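Local coordinates for xylose isomerase-like TIM barrel domain-containing protein (Parabacteroides distasonis, PDB 4KW2) that is of unknown function but has a xylose isomerase-like TIM barrel fold and may therefore act as a sugar isomerase or a related enzyme, at residues Met37-Lys42 and Phe55-Gly60; Gln44-Gly49 and Ile241-Phe246; Leu69-Ser74 and Asn103-Lys108; Asp76-Leu81 and His114-His119; His83-Lys86 and Lys91-Ala94. One frame throughout, in Å; residues are numbered along the deposited sequence.

Contact 1 (Met37-Lys42 and Phe55-Gly60); sequences METLDK and FFQELG. With SO4 (sulfate ion), chain C.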
# COMPACT_ATOMS: atom_id res chain seq x y z
N MSE A 37 1.24 -23.56 12.10
CA MSE A 37 1.70 -24.88 11.62
C MSE A 37 1.64 -24.95 10.11
O MSE A 37 2.59 -25.43 9.47
CB MSE A 37 0.91 -26.05 12.21
CG MSE A 37 0.99 -26.13 13.74
SE MSE A 37 2.82 -26.38 14.40
CE MSE A 37 3.18 -24.53 14.95
N GLU A 38 0.55 -24.48 9.51
CA GLU A 38 0.45 -24.38 8.04
C GLU A 38 1.51 -23.44 7.45
O GLU A 38 2.05 -23.69 6.38
CB GLU A 38 -0.94 -23.91 7.63
CG GLU A 38 -2.04 -24.93 7.87
CD GLU A 38 -3.45 -24.36 7.76
OE1 GLU A 38 -3.62 -23.12 7.73
OE2 GLU A 38 -4.40 -25.17 7.72
N THR A 39 1.78 -22.35 8.16
CA THR A 39 2.81 -21.40 7.76
C THR A 39 4.18 -22.09 7.72
O THR A 39 4.96 -21.87 6.79
CB THR A 39 2.84 -20.19 8.72
OG1 THR A 39 1.60 -19.48 8.63
CG2 THR A 39 3.99 -19.24 8.39
N LEU A 40 4.45 -22.91 8.74
CA LEU A 40 5.72 -23.65 8.80
C LEU A 40 5.81 -24.70 7.70
O LEU A 40 6.90 -24.96 7.18
CB LEU A 40 5.93 -24.28 10.18
CG LEU A 40 6.10 -23.32 11.37
CD1 LEU A 40 6.52 -24.10 12.61
CD2 LEU A 40 7.10 -22.21 11.08
N ASP A 41 4.68 -25.30 7.33
CA ASP A 41 4.64 -26.23 6.19
C ASP A 41 4.98 -25.51 4.89
O ASP A 41 5.69 -26.06 4.05
CB ASP A 41 3.26 -26.88 6.04
CG ASP A 41 2.87 -27.72 7.24
OD1 ASP A 41 3.75 -28.19 7.99
OD2 ASP A 41 1.65 -27.92 7.42
N LYS A 42 4.47 -24.30 4.72
CA LYS A 42 4.79 -23.47 3.56
C LYS A 42 6.26 -23.08 3.56
O LYS A 42 6.90 -23.06 2.52
CB LYS A 42 3.95 -22.20 3.56
CG LYS A 42 2.48 -22.45 3.30
CD LYS A 42 2.19 -22.55 1.82
CE LYS A 42 0.73 -22.89 1.57
NZ LYS A 42 0.42 -22.78 0.13
N PHE A 55 2.83 -12.45 16.77
CA PHE A 55 1.90 -12.96 17.77
C PHE A 55 0.45 -12.89 17.32
O PHE A 55 0.08 -12.09 16.44
CB PHE A 55 2.05 -12.18 19.08
CG PHE A 55 3.20 -12.63 19.95
CD1 PHE A 55 4.23 -13.42 19.46
CD2 PHE A 55 3.27 -12.20 21.27
CE1 PHE A 55 5.28 -13.81 20.28
CE2 PHE A 55 4.31 -12.58 22.09
CZ PHE A 55 5.32 -13.38 21.59
N PHE A 56 -0.36 -13.73 17.96
CA PHE A 56 -1.81 -13.84 17.79
C PHE A 56 -2.25 -14.63 16.56
O PHE A 56 -3.44 -14.69 16.25
CB PHE A 56 -2.51 -12.47 17.89
CG PHE A 56 -2.21 -11.76 19.18
CD1 PHE A 56 -2.71 -12.24 20.38
CD2 PHE A 56 -1.40 -10.62 19.20
CE1 PHE A 56 -2.42 -11.60 21.58
CE2 PHE A 56 -1.12 -9.98 20.40
CZ PHE A 56 -1.63 -10.47 21.59
N GLN A 57 -1.30 -15.27 15.88
CA GLN A 57 -1.64 -16.25 14.86
C GLN A 57 -2.13 -17.53 15.53
O GLN A 57 -1.49 -18.03 16.47
CB GLN A 57 -0.43 -16.57 13.98
CG GLN A 57 -0.80 -17.33 12.71
CD GLN A 57 0.38 -17.57 11.79
OE1 GLN A 57 1.52 -17.67 12.23
NE2 GLN A 57 0.10 -17.65 10.49
N GLU A 58 -3.24 -18.07 15.04
CA GLU A 58 -3.71 -19.38 15.46
C GLU A 58 -2.59 -20.40 15.23
O GLU A 58 -1.96 -20.42 14.18
CB GLU A 58 -4.96 -19.77 14.66
CG GLU A 58 -5.47 -21.19 14.88
CD GLU A 58 -6.37 -21.34 16.10
OE1 GLU A 58 -6.41 -20.41 16.94
OE2 GLU A 58 -7.02 -22.41 16.21
N LEU A 59 -2.34 -21.24 16.23
CA LEU A 59 -1.24 -22.20 16.13
C LEU A 59 -1.61 -23.33 15.18
O LEU A 59 -0.86 -23.61 14.25
CB LEU A 59 -0.88 -22.76 17.51
CG LEU A 59 -0.27 -21.79 18.54
CD1 LEU A 59 0.11 -22.56 19.80
CD2 LEU A 59 0.95 -21.08 17.99
N GLY A 60 -2.77 -23.95 15.39
CA GLY A 60 -3.21 -25.08 14.56
C GLY A 60 -2.77 -26.41 15.14
O GLY A 60 -1.94 -26.46 16.05
S SO4 C . 1.36 -21.65 -3.48
O1 SO4 C . 2.63 -21.54 -4.23
O2 SO4 C . 0.99 -23.08 -3.36
O3 SO4 C . 1.50 -21.07 -2.12
O4 SO4 C . 0.31 -20.91 -4.23
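The flat carboxamide of Gln57 meets Thr39 through NE2, which donates to OG1 at 3.0 Å; OG1 does not lie in the amide plane but sits 29° out of it, and the N-H points well off the line, at 136°. A first torsion of -167° swings Gln57 CG opposite the backbone N, and the extended chain beyond carries the amide from the loop to the helix. Its NE2 also donates to Leu34 O, while Thr39 OG1 binds Thr35 O, so each group has two polar partners. A leucine in place of Gln57 would probably leave Thr39 OG1 without its donor and Leu34 O without its amide partner. A backbone bond, Met37 N to Leu59 O at 3.0 Å, ties the start of the helix to the loop. The same carbonyl lies against the selenomethionine side chain, 3.2 Å from Met37 CG, and the bent chain carries SE on toward helix 75-86. At the far end of the segment, Lys42 NZ donates to sulfate O3 at 3.0 Å. The arrangement, a loop after one strand bound to the N-terminal turns of the preceding helix, belongs to the beta-alpha barrel fold.

Contact 2 (Gln44-Gly49 and Ile241-Phe246); sequences QQLGMG and IEYDDF. With EDO (1,2-ethanediol), chain I.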
# COMPACT_ATOMS: atom_id res chain seq x y z
N GLN A 44 8.64 -24.84 4.76
CA GLN A 44 9.35 -26.03 4.28
C GLN A 44 9.33 -26.12 2.76
O GLN A 44 10.34 -26.44 2.14
CB GLN A 44 8.72 -27.31 4.84
CG GLN A 44 8.97 -27.54 6.31
CD GLN A 44 8.28 -28.79 6.81
OE1 GLN A 44 7.07 -28.78 7.07
NE2 GLN A 44 9.03 -29.85 6.96
N GLN A 45 8.18 -25.85 2.16
CA GLN A 45 8.05 -25.88 0.70
C GLN A 45 8.90 -24.80 0.03
O GLN A 45 9.41 -24.99 -1.07
CB GLN A 45 6.58 -25.72 0.29
CG GLN A 45 5.70 -26.88 0.72
CD GLN A 45 4.23 -26.53 0.70
OE1 GLN A 45 3.76 -25.88 -0.23
NE2 GLN A 45 3.50 -26.95 1.72
N LEU A 46 9.07 -23.67 0.72
CA LEU A 46 9.96 -22.61 0.25
C LEU A 46 11.43 -22.97 0.38
O LEU A 46 12.26 -22.45 -0.36
CB LEU A 46 9.68 -21.31 1.01
CG LEU A 46 8.37 -20.62 0.62
CD1 LEU A 46 7.91 -19.68 1.72
CD2 LEU A 46 8.52 -19.88 -0.70
N GLY A 47 11.75 -23.84 1.34
CA GLY A 47 13.13 -24.26 1.58
C GLY A 47 13.90 -23.29 2.45
O GLY A 47 15.05 -22.97 2.15
N MSE A 48 13.29 -22.85 3.55
CA MSE A 48 13.94 -21.94 4.51
C MSE A 48 14.00 -22.56 5.88
O MSE A 48 13.09 -23.29 6.29
CB MSE A 48 13.17 -20.63 4.56
CG MSE A 48 13.50 -19.77 3.34
SE MSE A 48 12.59 -18.03 3.50
CE MSE A 48 10.82 -18.65 2.96
N GLY A 49 15.06 -22.25 6.62
CA GLY A 49 15.33 -22.88 7.91
C GLY A 49 15.16 -21.98 9.12
O GLY A 49 15.59 -22.33 10.22
N ILE A 241 12.28 -12.34 5.14
CA ILE A 241 11.49 -12.00 3.97
C ILE A 241 9.98 -12.09 4.19
O ILE A 241 9.48 -12.96 4.92
CB ILE A 241 11.90 -12.84 2.73
CG1 ILE A 241 11.39 -14.28 2.83
CG2 ILE A 241 13.41 -12.83 2.55
CD1 ILE A 241 10.69 -14.75 1.57
N GLU A 242 9.27 -11.17 3.56
CA GLU A 242 7.82 -11.19 3.52
C GLU A 242 7.44 -11.06 2.05
O GLU A 242 8.15 -10.41 1.28
CB GLU A 242 7.27 -10.01 4.34
CG GLU A 242 5.76 -10.01 4.58
CD GLU A 242 4.95 -9.39 3.45
OE1 GLU A 242 5.50 -8.67 2.59
OE2 GLU A 242 3.72 -9.62 3.44
N TYR A 243 6.35 -11.70 1.66
CA TYR A 243 5.78 -11.46 0.35
C TYR A 243 4.26 -11.56 0.38
O TYR A 243 3.68 -12.07 1.34
CB TYR A 243 6.39 -12.39 -0.71
CG TYR A 243 6.05 -13.87 -0.60
CD1 TYR A 243 6.83 -14.74 0.15
CD2 TYR A 243 4.97 -14.41 -1.31
CE1 TYR A 243 6.54 -16.09 0.22
CE2 TYR A 243 4.68 -15.76 -1.24
CZ TYR A 243 5.47 -16.60 -0.48
OH TYR A 243 5.20 -17.94 -0.42
N ASP A 244 3.63 -11.06 -0.67
CA ASP A 244 2.19 -11.15 -0.82
C ASP A 244 1.85 -12.53 -1.35
O ASP A 244 2.04 -12.80 -2.54
CB ASP A 244 1.69 -10.06 -1.77
CG ASP A 244 0.18 -9.90 -1.74
OD1 ASP A 244 -0.53 -10.88 -1.42
OD2 ASP A 244 -0.29 -8.78 -2.04
N ASP A 245 1.33 -13.40 -0.49
CA ASP A 245 1.08 -14.79 -0.87
C ASP A 245 -0.16 -14.96 -1.74
O ASP A 245 -0.43 -16.06 -2.20
CB ASP A 245 1.01 -15.72 0.35
CG ASP A 245 -0.24 -15.52 1.19
OD1 ASP A 245 -0.69 -14.36 1.34
OD2 ASP A 245 -0.77 -16.52 1.71
N PHE A 246 -0.90 -13.88 -1.95
CA PHE A 246 -2.02 -13.91 -2.88
C PHE A 246 -1.58 -13.50 -4.30
O PHE A 246 -2.23 -13.88 -5.28
CB PHE A 246 -3.16 -13.03 -2.39
CG PHE A 246 -3.88 -13.60 -1.19
CD1 PHE A 246 -4.97 -14.45 -1.36
CD2 PHE A 246 -3.48 -13.28 0.11
CE1 PHE A 246 -5.64 -14.97 -0.26
CE2 PHE A 246 -4.14 -13.80 1.21
CZ PHE A 246 -5.23 -14.65 1.02
C1 EDO I . 18.21 -24.71 6.00
O1 EDO I . 19.17 -23.80 6.57
C2 EDO I . 17.77 -24.23 4.62
O2 EDO I . 16.63 -24.98 4.17
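Leu46 and Tyr243 come at each other from opposite directions, the leucine reaching the edge of the ring near its plane rather than a face. Both leucine methyls approach the phenol oxygen from the same side: Leu46 CD1 and CD2 each lie 3.9 Å from Tyr243 OH, and CD1 is also 4.1 Å from Tyr243 CE1. Met48 and Ile241 make a second pair with a different geometry, their chains passing at a slant. Here SE of Met48, a selenomethionine, rests 4.0 Å from Ile241 CG1, and its terminal CE meets Ile241 CD1 at 4.1 Å after the bend at chi3 (-78°). Ile241 and Tyr243 share a first torsion that places CG1 or CG between the backbone N and the carbonyl carbon (chi1 74° and 69°), and both side chains point toward 44-49, Ile241 to Met48 and Tyr243 to Leu46. The turn from Leu46 to Met48 is made by Gly47, whose positive phi makes it the C-prime residue of the Schellman motif closing helix 36-46. Helix 250-262 and strand 23-27 add Leu257 and Ile26 around Met48, which places the contact between the first helix and the last strand of the barrel. No hydrogen bond crosses between the two segments, so the fit rests on van der Waals contact of methyl, selenium and ring-edge atoms, and cohesion here depends on shape rather than on charge.

Contact 3 (Leu69-Ser74 and Asn103-Lys108); sequences LNYDLS and NEEWDK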
# COMPACT_ATOMS: atom_id res chain seq x y z
N LEU A 69 -0.52 -17.76 19.18
CA LEU A 69 0.84 -17.47 19.59
C LEU A 69 0.86 -16.21 20.46
O LEU A 69 0.45 -15.14 20.02
CB LEU A 69 1.75 -17.26 18.38
CG LEU A 69 3.24 -17.01 18.67
CD1 LEU A 69 3.87 -18.15 19.46
CD2 LEU A 69 4.01 -16.79 17.37
N ASN A 70 1.32 -16.36 21.69
CA ASN A 70 1.46 -15.24 22.60
C ASN A 70 2.33 -15.70 23.74
O ASN A 70 2.54 -16.90 23.91
CB ASN A 70 0.09 -14.78 23.10
CG ASN A 70 0.13 -13.44 23.81
OD1 ASN A 70 1.08 -12.66 23.67
ND2 ASN A 70 -0.90 -13.16 24.58
N TYR A 71 2.82 -14.76 24.54
CA TYR A 71 3.78 -15.08 25.58
C TYR A 71 3.18 -15.80 26.79
O TYR A 71 3.90 -16.16 27.72
CB TYR A 71 4.58 -13.84 26.00
CG TYR A 71 3.77 -12.62 26.44
CD1 TYR A 71 2.70 -12.74 27.32
CD2 TYR A 71 4.12 -11.35 26.00
CE1 TYR A 71 1.99 -11.63 27.73
CE2 TYR A 71 3.41 -10.23 26.41
CZ TYR A 71 2.35 -10.38 27.27
OH TYR A 71 1.64 -9.28 27.70
N ASP A 72 1.87 -16.04 26.77
CA ASP A 72 1.16 -16.72 27.86
C ASP A 72 1.05 -18.24 27.66
O ASP A 72 0.37 -18.91 28.44
CB ASP A 72 -0.24 -16.12 28.03
CG ASP A 72 -1.15 -16.34 26.81
OD1 ASP A 72 -0.67 -16.80 25.76
OD2 ASP A 72 -2.35 -16.04 26.91
N LEU A 73 1.69 -18.79 26.63
CA LEU A 73 1.61 -20.24 26.38
C LEU A 73 2.17 -21.05 27.55
O LEU A 73 3.22 -20.73 28.09
CB LEU A 73 2.38 -20.62 25.10
CG LEU A 73 1.78 -20.20 23.77
CD1 LEU A 73 2.73 -20.59 22.64
CD2 LEU A 73 0.41 -20.82 23.55
N SER A 74 1.46 -22.11 27.92
CA SER A 74 1.91 -23.01 28.99
C SER A 74 3.25 -23.64 28.65
O SER A 74 3.65 -23.70 27.49
CB SER A 74 0.89 -24.12 29.21
OG SER A 74 0.83 -24.99 28.08
N ASN A 103 6.33 -2.35 31.04
CA ASN A 103 7.47 -3.18 31.41
C ASN A 103 7.09 -4.65 31.60
O ASN A 103 7.88 -5.54 31.27
CB ASN A 103 8.11 -2.64 32.68
CG ASN A 103 8.79 -1.30 32.47
OD1 ASN A 103 8.89 -0.82 31.34
ND2 ASN A 103 9.24 -0.70 33.55
N GLU A 104 5.91 -4.89 32.15
CA GLU A 104 5.41 -6.25 32.35
C GLU A 104 5.35 -7.00 31.01
O GLU A 104 5.82 -8.13 30.92
CB GLU A 104 4.02 -6.22 32.98
CG GLU A 104 3.45 -7.60 33.30
CD GLU A 104 2.03 -7.56 33.85
OE1 GLU A 104 1.35 -6.52 33.69
OE2 GLU A 104 1.60 -8.57 34.43
N GLU A 105 4.78 -6.36 29.99
CA GLU A 105 4.70 -6.95 28.66
C GLU A 105 6.08 -7.27 28.08
O GLU A 105 6.30 -8.37 27.57
CB GLU A 105 3.93 -6.03 27.71
CG GLU A 105 2.44 -5.92 28.03
CD GLU A 105 1.77 -4.72 27.39
OE1 GLU A 105 2.47 -3.80 26.93
OE2 GLU A 105 0.51 -4.70 27.35
N TRP A 106 7.00 -6.32 28.17
CA TRP A 106 8.35 -6.54 27.67
C TRP A 106 8.96 -7.74 28.37
O TRP A 106 9.49 -8.64 27.72
CB TRP A 106 9.23 -5.30 27.86
CG TRP A 106 8.93 -4.21 26.88
CD1 TRP A 106 8.48 -2.96 27.17
CD2 TRP A 106 9.05 -4.27 25.46
NE1 TRP A 106 8.32 -2.23 26.02
CE2 TRP A 106 8.66 -3.02 24.95
CE3 TRP A 106 9.45 -5.26 24.56
CZ2 TRP A 106 8.66 -2.72 23.59
CZ3 TRP A 106 9.45 -4.97 23.21
CH2 TRP A 106 9.06 -3.71 22.74
N ASP A 107 8.87 -7.75 29.70
CA ASP A 107 9.43 -8.83 30.50
C ASP A 107 8.90 -10.19 30.06
O ASP A 107 9.67 -11.11 29.82
CB ASP A 107 9.13 -8.60 31.99
CG ASP A 107 9.85 -9.58 32.88
OD1 ASP A 107 11.11 -9.59 32.87
OD2 ASP A 107 9.18 -10.34 33.61
N LYS A 108 7.58 -10.29 29.95
CA LYS A 108 6.94 -11.54 29.52
C LYS A 108 7.34 -11.96 28.10
O LYS A 108 7.52 -13.15 27.83
CB LYS A 108 5.42 -11.42 29.60
CG LYS A 108 4.85 -11.36 31.02
CD LYS A 108 3.38 -10.98 30.97
CE LYS A 108 2.78 -10.77 32.36
NZ LYS A 108 2.28 -12.03 32.96
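Tyr71 turns its ring onto helix 103-116 because CG stands between the backbone N and the carbonyl carbon (chi1 55°), and the helix backbone at Lys108 sets CB over that ring. Lys108 CB lies 3.6 Å from the centroid of the Tyr71 ring and only 5° off the normal, a CH-pi contact squarely over the face. With chi1 at -70° the lysine chain runs on along the ring, CD reaching Tyr71 CE1 at 3.6 Å, while the amine end leads away toward Glu104 in a long salt bridge. The opposite face of the ring is covered by Asn70 OD1, which also accepts a weak hydrogen bond from Tyr71 N. At the rim, Tyr71 OH touches the aliphatic Glu105 CG at 3.5 Å, the ring and carboxylate planes standing 43° apart. Phe109 and Phe112 of the same helix pack on the tyrosine as well, and Gly219 of the second subunit touches both Tyr71 and Glu105. Residues Asn70 to Leu73 form a type I beta turn, and Ser74 behind it caps helix 75-86: a beta-alpha loop of the barrel lodged against helix 103-116, the helix after 75-86, beside the subunit interface.

Contact 4 (Asp76-Leu81 and His114-His119); sequences DNCALL and HKIGAH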
# COMPACT_ATOMS: atom_id res chain seq x y z
N ASP A 76 3.98 -26.75 28.69
CA ASP A 76 3.67 -27.86 27.79
C ASP A 76 3.56 -27.41 26.35
O ASP A 76 4.14 -28.02 25.45
CB ASP A 76 2.37 -28.54 28.21
CG ASP A 76 2.52 -29.44 29.42
OD1 ASP A 76 3.63 -29.50 30.00
OD2 ASP A 76 1.53 -30.10 29.79
N ASN A 77 2.80 -26.34 26.12
CA ASN A 77 2.62 -25.79 24.78
C ASN A 77 3.90 -25.16 24.22
O ASN A 77 4.14 -25.23 23.01
CB ASN A 77 1.47 -24.78 24.75
CG ASN A 77 0.11 -25.45 24.69
OD1 ASN A 77 -0.02 -26.59 24.24
ND2 ASN A 77 -0.92 -24.75 25.14
N CYS A 78 4.70 -24.55 25.09
CA CYS A 78 6.03 -24.06 24.71
C CYS A 78 6.94 -25.20 24.25
O CYS A 78 7.66 -25.06 23.26
CB CYS A 78 6.70 -23.32 25.86
SG CYS A 78 6.05 -21.66 26.14
N ALA A 79 6.89 -26.32 24.96
CA ALA A 79 7.70 -27.48 24.59
C ALA A 79 7.21 -28.09 23.28
O ALA A 79 8.00 -28.51 22.44
CB ALA A 79 7.68 -28.53 25.70
N LEU A 80 5.89 -28.11 23.10
CA LEU A 80 5.31 -28.61 21.86
C LEU A 80 5.66 -27.69 20.68
O LEU A 80 5.97 -28.17 19.59
CB LEU A 80 3.80 -28.75 22.00
CG LEU A 80 3.05 -29.41 20.84
CD1 LEU A 80 3.66 -30.74 20.45
CD2 LEU A 80 1.58 -29.58 21.21
N LEU A 81 5.64 -26.38 20.91
CA LEU A 81 6.00 -25.43 19.86
C LEU A 81 7.45 -25.63 19.43
O LEU A 81 7.75 -25.64 18.24
CB LEU A 81 5.75 -23.99 20.33
CG LEU A 81 5.97 -22.88 19.29
CD1 LEU A 81 5.12 -23.13 18.06
CD2 LEU A 81 5.66 -21.52 19.90
N HIS A 114 13.00 -16.40 25.05
CA HIS A 114 14.05 -17.24 25.61
C HIS A 114 13.57 -18.68 25.80
O HIS A 114 14.28 -19.63 25.48
CB HIS A 114 14.51 -16.68 26.95
CG HIS A 114 15.53 -17.53 27.65
ND1 HIS A 114 16.87 -17.46 27.36
CD2 HIS A 114 15.40 -18.46 28.62
CE1 HIS A 114 17.53 -18.32 28.12
NE2 HIS A 114 16.65 -18.94 28.90
N LYS A 115 12.36 -18.83 26.31
CA LYS A 115 11.79 -20.15 26.57
C LYS A 115 11.62 -20.96 25.28
O LYS A 115 11.85 -22.16 25.27
CB LYS A 115 10.45 -20.00 27.30
CG LYS A 115 9.89 -21.30 27.87
CD LYS A 115 9.02 -21.07 29.10
CE LYS A 115 7.81 -20.19 28.82
NZ LYS A 115 7.97 -18.76 29.23
N ILE A 116 11.23 -20.30 24.19
CA ILE A 116 11.06 -20.98 22.91
C ILE A 116 12.41 -21.18 22.20
O ILE A 116 12.54 -22.04 21.33
CB ILE A 116 10.07 -20.21 22.01
CG1 ILE A 116 8.69 -20.16 22.68
CG2 ILE A 116 9.95 -20.84 20.63
CD1 ILE A 116 8.09 -21.52 22.98
N GLY A 117 13.40 -20.39 22.59
CA GLY A 117 14.75 -20.55 22.07
C GLY A 117 15.06 -19.62 20.92
O GLY A 117 15.92 -19.92 20.10
N ALA A 118 14.38 -18.48 20.86
CA ALA A 118 14.71 -17.45 19.89
C ALA A 118 16.05 -16.83 20.26
O ALA A 118 16.41 -16.79 21.44
CB ALA A 118 13.62 -16.40 19.83
N HIS A 119 16.78 -16.37 19.25
CA HIS A 119 18.04 -15.66 19.47
C HIS A 119 17.89 -14.16 19.22
O HIS A 119 18.75 -13.38 19.63
CB HIS A 119 19.14 -16.23 18.57
CG HIS A 119 19.58 -17.61 18.96
ND1 HIS A 119 20.06 -17.90 20.22
CD2 HIS A 119 19.63 -18.76 18.26
CE1 HIS A 119 20.37 -19.19 20.29
NE2 HIS A 119 20.12 -19.73 19.11
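Cys78 and Ile116 bring together two neighbouring helices on the outside of the beta-alpha barrel, 75-86 and the end of 103-116, whose CA atoms come nearest at these two residues. Apolar packing does most of the work and converges on one methyl. Ile116 has CG1 anti to its carbonyl carbon (chi1 -62°) and a second torsion of -58°, a bent chain that pushes CD1 across to the other helix. There the methyl lies 3.7 Å from Cys78 CB and 3.9 Å from Leu81 CD2, held between two residues one helical turn apart; the Leu81 and Ile116 chains meet at about a right angle. On the barrel side, Pro92 and Phe95 of strand 91-98 touch Ile116, so it bridges helix and sheet. Phe112 also touches Cys78, and Leu36, Met37 and Leu69 touch Leu81.

A second kind of contact is between sulfur and an aliphatic lysine arm. Lys115 bends at chi3 and chi4, and its CE lies 3.5 Å from Cys78 SG.

Backbone geometry ends the helix directly after these residues. Gly117, with positive phi, is the C-prime residue of a Schellman motif: Ala118 N bonds to Ala113 O, and Gly117 N makes a weak bond to His114 O. The chain then runs on to His119, whose NE2 is hydrogen-bonded to a sulfate ion. The methyl that joins the two helices also approaches the main chain, with Ile116 CD1 3.6 Å from Cys78 O.

Contact 5 (His83-Lys86 and Lys91-Ala94); sequences HEFK and KPIA. With SO4 (sulfate ion), chain G.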
# COMPACT_ATOMS: atom_id res chain seq x y z
N HIS A 83 9.19 -28.39 19.64
CA HIS A 83 9.22 -29.66 18.92
C HIS A 83 8.73 -29.53 17.47
O HIS A 83 9.31 -30.10 16.56
CB HIS A 83 8.38 -30.70 19.67
CG HIS A 83 8.19 -31.98 18.93
ND1 HIS A 83 9.19 -32.92 18.80
CD2 HIS A 83 7.11 -32.48 18.27
CE1 HIS A 83 8.74 -33.94 18.09
NE2 HIS A 83 7.48 -33.70 17.76
N GLU A 84 7.64 -28.77 17.29
CA GLU A 84 7.03 -28.58 15.98
C GLU A 84 7.94 -27.82 15.00
O GLU A 84 7.98 -28.13 13.81
CB GLU A 84 5.68 -27.85 16.12
CG GLU A 84 4.56 -28.71 16.70
CD GLU A 84 4.29 -29.96 15.89
OE1 GLU A 84 4.09 -29.85 14.66
OE2 GLU A 84 4.30 -31.06 16.48
N PHE A 85 8.67 -26.83 15.50
CA PHE A 85 9.72 -26.19 14.71
C PHE A 85 10.83 -27.18 14.36
O PHE A 85 11.23 -27.31 13.21
CB PHE A 85 10.30 -24.99 15.46
CG PHE A 85 9.55 -23.70 15.25
CD1 PHE A 85 9.88 -22.86 14.20
CD2 PHE A 85 8.53 -23.33 16.10
CE1 PHE A 85 9.21 -21.66 14.01
CE2 PHE A 85 7.84 -22.14 15.91
CZ PHE A 85 8.18 -21.31 14.87
N LYS A 86 11.31 -27.90 15.37
CA LYS A 86 12.47 -28.77 15.22
C LYS A 86 12.25 -29.87 14.18
O LYS A 86 13.11 -30.09 13.34
CB LYS A 86 12.86 -29.39 16.56
CG LYS A 86 14.19 -30.13 16.56
CD LYS A 86 14.23 -31.22 17.61
CE LYS A 86 15.52 -32.03 17.54
NZ LYS A 86 16.68 -31.32 18.14
N LYS A 91 14.29 -23.08 12.57
CA LYS A 91 14.60 -22.50 13.89
C LYS A 91 13.67 -21.33 14.17
O LYS A 91 13.47 -20.48 13.30
CB LYS A 91 16.04 -21.99 13.92
CG LYS A 91 17.11 -23.03 13.61
CD LYS A 91 17.44 -23.87 14.82
CE LYS A 91 18.74 -24.63 14.63
NZ LYS A 91 19.08 -25.42 15.85
N PRO A 92 13.08 -21.27 15.38
CA PRO A 92 12.25 -20.13 15.74
C PRO A 92 13.13 -18.98 16.18
O PRO A 92 13.10 -18.58 17.34
CB PRO A 92 11.41 -20.67 16.90
CG PRO A 92 12.34 -21.63 17.57
CD PRO A 92 13.15 -22.26 16.48
N ILE A 93 13.91 -18.46 15.24
CA ILE A 93 15.04 -17.58 15.53
C ILE A 93 14.61 -16.21 16.06
O ILE A 93 15.30 -15.62 16.88
CB ILE A 93 15.93 -17.40 14.27
CG1 ILE A 93 17.30 -16.82 14.62
CG2 ILE A 93 15.25 -16.56 13.20
CD1 ILE A 93 18.28 -17.86 15.10
N ALA A 94 13.46 -15.72 15.59
CA ALA A 94 13.02 -14.39 15.97
C ALA A 94 11.53 -14.32 16.26
O ALA A 94 10.74 -15.10 15.74
CB ALA A 94 13.38 -13.39 14.88
S SO4 G . 12.37 -32.69 20.27
O1 SO4 G . 13.83 -32.92 20.16
O2 SO4 G . 11.82 -33.59 21.30
O3 SO4 G . 12.11 -31.28 20.63
O4 SO4 G . 11.73 -32.97 18.96
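Phe85 offers one face of its ring to Pro92, whose CB stands 3.6 Å from the ring centroid and 6° off the normal, a CH-pi contact centred over the face. The ring is brought there by a first torsion of -86°, which sets CG anti to the carbonyl carbon, while chi2 of -90° turns a ring face to Pro92 CB. Pro92 does not stack plane on plane: CB is the atom that bears on the ring, 3.8 Å from Phe85 CE1, and CD lies farther out, 4.0 Å from Phe85 CD1. The proline ring has C-gamma endo pucker, and Pro92 itself is the centre of an inverse gamma turn, with a weak bond from Ile93 N to Lys91 O, so the backbone is bent just where the aromatic lies. Ala51 of strand 50-53 touches Phe85 within the beta-alpha-beta unit 50-53, 75-86, 91-98; Leu40 of helix 36-46 packs on it from outside the unit. A serine in place of Phe85 would probably leave Pro92 CB without its aromatic face and open a gap between the helix and the strand. Exposed Lys86 lies beside the sulfate that His83 ND1 approaches, and Lys91 NZ pairs with another. With no hydrogen bond between the segments, helix and strand are joined by dispersion and by one proline C-H group set against the pi cloud, an attraction that needs no buried polar partner.

In the fold
Contacts 1, 3, 4 and 5 form a connected group on one flank of the barrel. Contacts 4 and 5 are closest, centres 8 Å apart, and meet through a probable hydrogen bond, His119 N to Ile93 O (2.9 Å). Contact 1 joins contact 5 through Leu40 CD2 and Phe85 CE1, 3.6 Å apart, and contact 3 through probable backbone hydrogen bonds to Leu69. Contact 2 shares helix 36-46 with contact 1 and reaches contact 5 through Gly49 O and Lys91 N (2.8 Å). Contacts 2 and 3 are farthest apart, 27 Å between centres, yet both, like contact 1, touch the second subunit. The sulfates, probably from the crystallisation liquor, are weak evidence for an active site.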